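Hemolysin (Streptococcus suis, PDB 3HVN) probably lyses host cells by binding cholesterol-containing membranes, changing shape and assembling with further copies of itself into large oligomeric pores. Local coordinates at residues I91-A96 / Y322-D327; I230-S235 / G353-G358. The protein carries 1 engineered substitution. One frame throughout, in Å; residues are numbered along the deposited sequence.

Contact 1: residues I91-A96 / Y322-D327. With CFH (1,1,1,3,3,3-hexafluoropropan-2-ol), chain B.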
loop_
_atom_site.group_PDB
_atom_site.type_symbol
_atom_site.label_atom_id
_atom_site.label_comp_id
_atom_site.label_asym_id
_atom_site.label_seq_id
_atom_site.Cartn_x
_atom_site.Cartn_y
_atom_site.Cartn_z
ATOM N N ILE A 91 -14.320 -6.110 -10.118
ATOM C CA ILE A 91 -13.455 -5.308 -10.976
ATOM C C ILE A 91 -13.679 -3.812 -10.780
ATOM O O ILE A 91 -14.749 -3.289 -11.091
ATOM C CB ILE A 91 -13.665 -5.652 -12.462
ATOM C CG1 ILE A 91 -13.570 -7.163 -12.679
ATOM C CG2 ILE A 91 -12.652 -4.918 -13.327
ATOM C CD1 ILE A 91 -13.787 -7.586 -14.115
ATOM N N ALA A 92 -12.663 -3.128 -10.265
ATOM C CA ALA A 92 -12.725 -1.681 -10.094
ATOM C C ALA A 92 -12.394 -0.984 -11.407
ATOM O O ALA A 92 -11.353 -1.245 -12.011
ATOM C CB ALA A 92 -11.771 -1.236 -8.999
ATOM N N VAL A 93 -13.281 -0.098 -11.847
ATOM C CA VAL A 93 -13.084 0.607 -13.109
ATOM C C VAL A 93 -12.072 1.736 -12.951
ATOM O O VAL A 93 -11.646 2.052 -11.839
ATOM C CB VAL A 93 -14.400 1.194 -13.645
ATOM C CG1 VAL A 93 -15.569 0.291 -13.282
ATOM C CG2 VAL A 93 -14.615 2.590 -13.095
ATOM N N ILE A 94 -11.693 2.342 -14.070
ATOM C CA ILE A 94 -10.713 3.420 -14.063
ATOM C C ILE A 94 -11.119 4.547 -15.007
ATOM O O ILE A 94 -11.459 5.645 -14.566
ATOM C CB ILE A 94 -9.321 2.903 -14.450
ATOM C CG1 ILE A 94 -8.763 2.013 -13.338
ATOM C CG2 ILE A 94 -8.379 4.062 -14.716
ATOM C CD1 ILE A 94 -8.284 2.777 -12.131
ATOM N N ASP A 95 -11.079 4.272 -16.306
ATOM C CA ASP A 95 -11.500 5.247 -17.304
ATOM C C ASP A 95 -13.014 5.234 -17.461
ATOM O O ASP A 95 -13.595 4.237 -17.892
ATOM C CB ASP A 95 -10.828 4.969 -18.651
ATOM C CG ASP A 95 -9.408 5.493 -18.714
ATOM O OD1 ASP A 95 -9.046 6.336 -17.866
ATOM O OD2 ASP A 95 -8.656 5.068 -19.616
ATOM N N ALA A 96 -13.651 6.345 -17.107
ATOM C CA ALA A 96 -15.096 6.474 -17.245
ATOM C C ALA A 96 -15.499 6.398 -18.714
ATOM O O ALA A 96 -16.660 6.148 -19.038
ATOM C CB ALA A 96 -15.575 7.777 -16.627
ATOM N N TYR A 322 -5.676 10.503 -8.599
ATOM C CA TYR A 322 -6.535 10.411 -9.770
ATOM C C TYR A 322 -7.944 10.074 -9.300
ATOM O O TYR A 322 -8.195 8.972 -8.808
ATOM C CB TYR A 322 -6.022 9.327 -10.721
ATOM C CG TYR A 322 -6.896 9.094 -11.933
ATOM C CD1 TYR A 322 -7.996 8.250 -11.869
ATOM C CD2 TYR A 322 -6.613 9.710 -13.145
ATOM C CE1 TYR A 322 -8.796 8.032 -12.975
ATOM C CE2 TYR A 322 -7.406 9.497 -14.257
ATOM C CZ TYR A 322 -8.496 8.656 -14.167
ATOM O OH TYR A 322 -9.288 8.441 -15.271
ATOM N N ILE A 323 -8.860 11.027 -9.442
ATOM C CA ILE A 323 -10.211 10.858 -8.919
ATOM C C ILE A 323 -11.264 10.895 -10.022
ATOM O O ILE A 323 -11.090 11.570 -11.038
ATOM C CB ILE A 323 -10.542 11.935 -7.856
ATOM C CG1 ILE A 323 -11.091 13.208 -8.508
ATOM C CG2 ILE A 323 -9.315 12.248 -7.012
ATOM C CD1 ILE A 323 -12.606 13.256 -8.600
ATOM N N PHE A 324 -12.353 10.161 -9.816
ATOM C CA PHE A 324 -13.498 10.237 -10.718
ATOM C C PHE A 324 -14.790 9.792 -10.036
ATOM O O PHE A 324 -14.806 8.824 -9.271
ATOM C CB PHE A 324 -13.251 9.447 -12.010
ATOM C CG PHE A 324 -13.076 7.969 -11.803
ATOM C CD1 PHE A 324 -11.820 7.433 -11.571
ATOM C CD2 PHE A 324 -14.164 7.114 -11.861
ATOM C CE1 PHE A 324 -11.656 6.072 -11.389
ATOM C CE2 PHE A 324 -14.006 5.754 -11.680
ATOM C CZ PHE A 324 -12.750 5.232 -11.445
ATOM N N GLY A 325 -15.868 10.518 -10.317
ATOM C CA GLY A 325 -17.155 10.257 -9.701
ATOM C C GLY A 325 -17.520 11.321 -8.684
ATOM O O GLY A 325 -16.646 11.969 -8.110
ATOM N N GLY A 326 -18.819 11.506 -8.466
ATOM C CA GLY A 326 -19.300 12.471 -7.493
ATOM C C GLY A 326 -19.300 13.896 -8.010
ATOM O O GLY A 326 -20.352 14.444 -8.338
ATOM N N ASP A 327 -18.118 14.499 -8.078
ATOM C CA ASP A 327 -17.986 15.875 -8.544
ATOM C C ASP A 327 -18.493 16.032 -9.973
ATOM O O ASP A 327 -19.049 17.070 -10.335
ATOM C CB ASP A 327 -16.531 16.344 -8.445
ATOM C CG ASP A 327 -15.595 15.544 -9.333
ATOM O OD1 ASP A 327 -15.892 14.363 -9.611
ATOM O OD2 ASP A 327 -14.555 16.097 -9.751
HETATM F F7 CFH B . -10.223 19.912 -6.597
HETATM C C1 CFH B . -11.311 19.408 -6.045
HETATM F F5 CFH B . -10.982 18.740 -4.954
HETATM F F6 CFH B . -12.133 20.390 -5.728
HETATM C C2 CFH B . -11.992 18.471 -7.038
HETATM O O4 CFH B . -11.006 17.638 -7.659
HETATM C C3 CFH B . -13.015 17.596 -6.320
HETATM F F10 CFH B . -13.777 18.346 -5.545
HETATM F F8 CFH B . -12.390 16.695 -5.585
HETATM F F9 CFH B . -13.767 16.983 -7.214
#

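Contact 2: residues I230-S235 / G353-G358. Engineered in segment 353-358: Leu357 (natural residue Pro).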
loop_
_atom_site.group_PDB
_atom_site.type_symbol
_atom_site.label_atom_id
_atom_site.label_comp_id
_atom_site.label_asym_id
_atom_site.label_seq_id
_atom_site.Cartn_x
_atom_site.Cartn_y
_atom_site.Cartn_z
ATOM N N ILE A 230 -18.460 4.248 -2.318
ATOM C CA ILE A 230 -19.685 3.850 -2.998
ATOM C C ILE A 230 -20.913 4.510 -2.380
ATOM O O ILE A 230 -21.142 4.429 -1.166
ATOM C CB ILE A 230 -19.858 2.312 -3.051
ATOM C CG1 ILE A 230 -20.285 1.881 -4.451
ATOM C CG2 ILE A 230 -20.867 1.834 -2.027
ATOM C CD1 ILE A 230 -19.370 2.380 -5.533
ATOM N N TYR A 231 -21.682 5.184 -3.230
ATOM C CA TYR A 231 -22.929 5.815 -2.826
ATOM C C TYR A 231 -24.074 4.818 -2.934
ATOM O O TYR A 231 -24.914 4.728 -2.041
ATOM C CB TYR A 231 -23.223 7.042 -3.691
ATOM C CG TYR A 231 -22.287 8.206 -3.457
ATOM C CD1 TYR A 231 -21.409 8.627 -4.445
ATOM C CD2 TYR A 231 -22.283 8.885 -2.245
ATOM C CE1 TYR A 231 -20.553 9.690 -4.235
ATOM C CE2 TYR A 231 -21.431 9.949 -2.025
ATOM C CZ TYR A 231 -20.568 10.348 -3.024
ATOM O OH TYR A 231 -19.716 11.407 -2.809
ATOM N N TYR A 232 -24.107 4.072 -4.036
ATOM C CA TYR A 232 -25.112 3.023 -4.192
ATOM C C TYR A 232 -24.598 1.843 -5.011
ATOM O O TYR A 232 -23.451 1.835 -5.451
ATOM C CB TYR A 232 -26.413 3.580 -4.782
ATOM C CG TYR A 232 -26.295 4.137 -6.184
ATOM C CD1 TYR A 232 -26.523 3.332 -7.293
ATOM C CD2 TYR A 232 -25.975 5.470 -6.399
ATOM C CE1 TYR A 232 -26.427 3.837 -8.575
ATOM C CE2 TYR A 232 -25.875 5.985 -7.679
ATOM C CZ TYR A 232 -26.102 5.164 -8.763
ATOM O OH TYR A 232 -26.003 5.670 -10.039
ATOM N N THR A 233 -25.454 0.845 -5.200
ATOM C CA THR A 233 -25.064 -0.376 -5.895
ATOM C C THR A 233 -26.264 -1.022 -6.577
ATOM O O THR A 233 -27.190 -1.488 -5.914
ATOM C CB THR A 233 -24.440 -1.398 -4.924
ATOM O OG1 THR A 233 -23.432 -0.758 -4.133
ATOM C CG2 THR A 233 -23.823 -2.556 -5.693
ATOM N N VAL A 234 -26.242 -1.048 -7.904
ATOM C CA VAL A 234 -27.318 -1.666 -8.668
ATOM C C VAL A 234 -27.088 -3.166 -8.811
ATOM O O VAL A 234 -26.026 -3.604 -9.261
ATOM C CB VAL A 234 -27.458 -1.039 -10.066
ATOM C CG1 VAL A 234 -28.626 -1.669 -10.810
ATOM C CG2 VAL A 234 -27.641 0.467 -9.954
ATOM N N SER A 235 -28.091 -3.947 -8.422
ATOM C CA SER A 235 -28.009 -5.400 -8.495
ATOM C C SER A 235 -28.989 -5.949 -9.525
ATOM O O SER A 235 -30.072 -5.398 -9.722
ATOM C CB SER A 235 -28.291 -6.020 -7.125
ATOM O OG SER A 235 -27.429 -5.486 -6.135
ATOM N N GLY A 353 -19.867 15.895 -2.809
ATOM C CA GLY A 353 -20.438 15.393 -4.044
ATOM C C GLY A 353 -21.949 15.301 -3.973
ATOM O O GLY A 353 -22.590 16.051 -3.238
ATOM N N LYS A 354 -22.521 14.376 -4.735
ATOM C CA LYS A 354 -23.970 14.202 -4.758
ATOM C C LYS A 354 -24.364 12.743 -4.966
ATOM O O LYS A 354 -23.509 11.871 -5.117
ATOM C CB LYS A 354 -24.597 15.077 -5.846
ATOM C CG LYS A 354 -24.184 14.702 -7.259
ATOM C CD LYS A 354 -24.800 15.644 -8.282
ATOM C CE LYS A 354 -24.362 17.081 -8.043
ATOM N NZ LYS A 354 -24.972 18.020 -9.026
ATOM N N LEU A 355 -25.668 12.489 -4.971
ATOM C CA LEU A 355 -26.196 11.143 -5.156
ATOM C C LEU A 355 -27.072 11.082 -6.403
ATOM O O LEU A 355 -27.303 10.008 -6.957
ATOM C CB LEU A 355 -26.989 10.706 -3.920
ATOM C CG LEU A 355 -27.498 9.262 -3.844
ATOM C CD1 LEU A 355 -28.851 9.102 -4.530
ATOM C CD2 LEU A 355 -26.474 8.287 -4.412
ATOM N N ASN A 356 -27.551 12.244 -6.837
ATOM C CA ASN A 356 -28.405 12.340 -8.016
ATOM C C ASN A 356 -27.984 11.368 -9.113
ATOM O O ASN A 356 -28.771 10.524 -9.540
ATOM C CB ASN A 356 -28.414 13.772 -8.558
ATOM C CG ASN A 356 -28.991 14.766 -7.569
ATOM O OD1 ASN A 356 -29.594 14.384 -6.565
ATOM N ND2 ASN A 356 -28.812 16.052 -7.850
ATOM N N LEU A 357 -26.737 11.490 -9.557
ATOM C CA LEU A 357 -26.193 10.606 -10.582
ATOM C C LEU A 357 -24.689 10.427 -10.408
ATOM O O LEU A 357 -23.922 11.382 -10.535
ATOM C CB LEU A 357 -26.498 11.150 -11.979
ATOM C CG LEU A 357 -27.960 11.145 -12.427
ATOM C CD1 LEU A 357 -28.125 11.896 -13.738
ATOM C CD2 LEU A 357 -28.481 9.721 -12.550
ATOM N N GLY A 358 -24.271 9.199 -10.119
ATOM C CA GLY A 358 -22.864 8.894 -9.938
ATOM C C GLY A 358 -22.272 8.175 -11.135
ATOM O O GLY A 358 -22.954 7.952 -12.135
#

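Contact 1: residues I91-A96 / Y322-D327
Ile94 O, a backbone carbonyl oxygen, lies over one face of the Phe324 ring, displaced toward its rim, and comes nearest at CE1, 3.2 Å away. The neighbouring carbonyl meets the same ring differently: Val93 O stands at the edge, close to the ring plane, 3.4 Å from Phe324 CZ. Both are van der Waals encounters. Phe324 reaches the loop because its CG occupies the crowded position between backbone N and carbonyl carbon (chi1 64°), with the ring directed at Val93 and Ile94. Val93 adds an apolar contact, its CG2 methyl lying 3.5 Å from Phe324 CE2 as the two side chains cross obliquely. Tyr322, two residues earlier and so on the same face of its strand, carries CG anti to the backbone N (chi1 176°) and extends to the loop. Its OH lies 3.6 Å from Ile94 O, which is at the edge of the Tyr322 ring. Asp95 OD1 is 3.4 Å from Tyr322 OH. Ile94 points its own side chain away. After Phe324 the chain bends through Gly325 and Gly326 to Asp327, whose OD2 is 2.8 Å from F9 of the bound hexafluoropropanol; Thr333 and Ile345 complete that pocket. Strand 318-324 is flanked by 276-284 and 333-338, while 90-92 pairs with 359-367, whose Val359 and Ile361 also touch Phe324; the contact thus joins two separate parts of one antiparallel sheet.

Contact 2: residues I230-S235 / G353-G358
Two consecutive tyrosines, Tyr231 and Tyr232, both direct their side chains at the loop 353-358, although neighbours in a regular strand would alternate. The exception is a classic beta bulge: both residues face Tyr274 on the adjoining strand, and the chain turns a corner at Tyr231. The tight part centres on one methyl group. Leu355 CD2 lies 3.5 Å from Tyr232 CD2, at the edge of that ring and near its plane, and 3.6 Å from Tyr231 CB. Leu355 CG is anti to the backbone N (chi1 -173°), which helps carry the end of the side chain toward the tyrosines. Over the centre of one face of the Tyr231 ring stands Lys354 O, 3.7 Å above the plane, so the loop's backbone as well as its side chain contributes. The Tyr231 hydroxyl reaches past Gly353 to a hydrogen bond with Ala350 O, tying the bulge to the end of helix 339-350. Packing loosens toward Gly358, whose N is 3.9 Å from Tyr232 OH. On the solvent side, Lys354 points away, and its NZ is hydrogen-bonded to Tyr173 OH; the engineered Leu357 is exposed and also directed away from the strand, though it still touches Leu162. That same Leu162, on helix 151-166, packs against Tyr232 and Leu355 as well. The contact therefore brings together the bulged strand 221-236, its neighbour 266-274, helix 151-166 and the loop that leads from helix 339-350 into strand 359-367.

In the fold
Contacts 1 and 2 illustrate how residues remote in sequence converge on one sheet: their centres are about 12 Å apart, and they touch where Gly326 O packs against Lys354 CG, 4.0 Å away. Their segments alternate along the chain, in the order 91-96, 230-235, 322-327, 353-358, so the chain path between the segments of each contact includes one segment of the other. Both reach the large antiparallel sheet, and strand 359-367 links them directly, pairing with 90-92 of contact 1 and following the loop of contact 2. They lie far from the C-terminal beta sandwich, in a sheet that, as in related cholesterol-dependent cytolysins, probably rearranges when the toxin inserts.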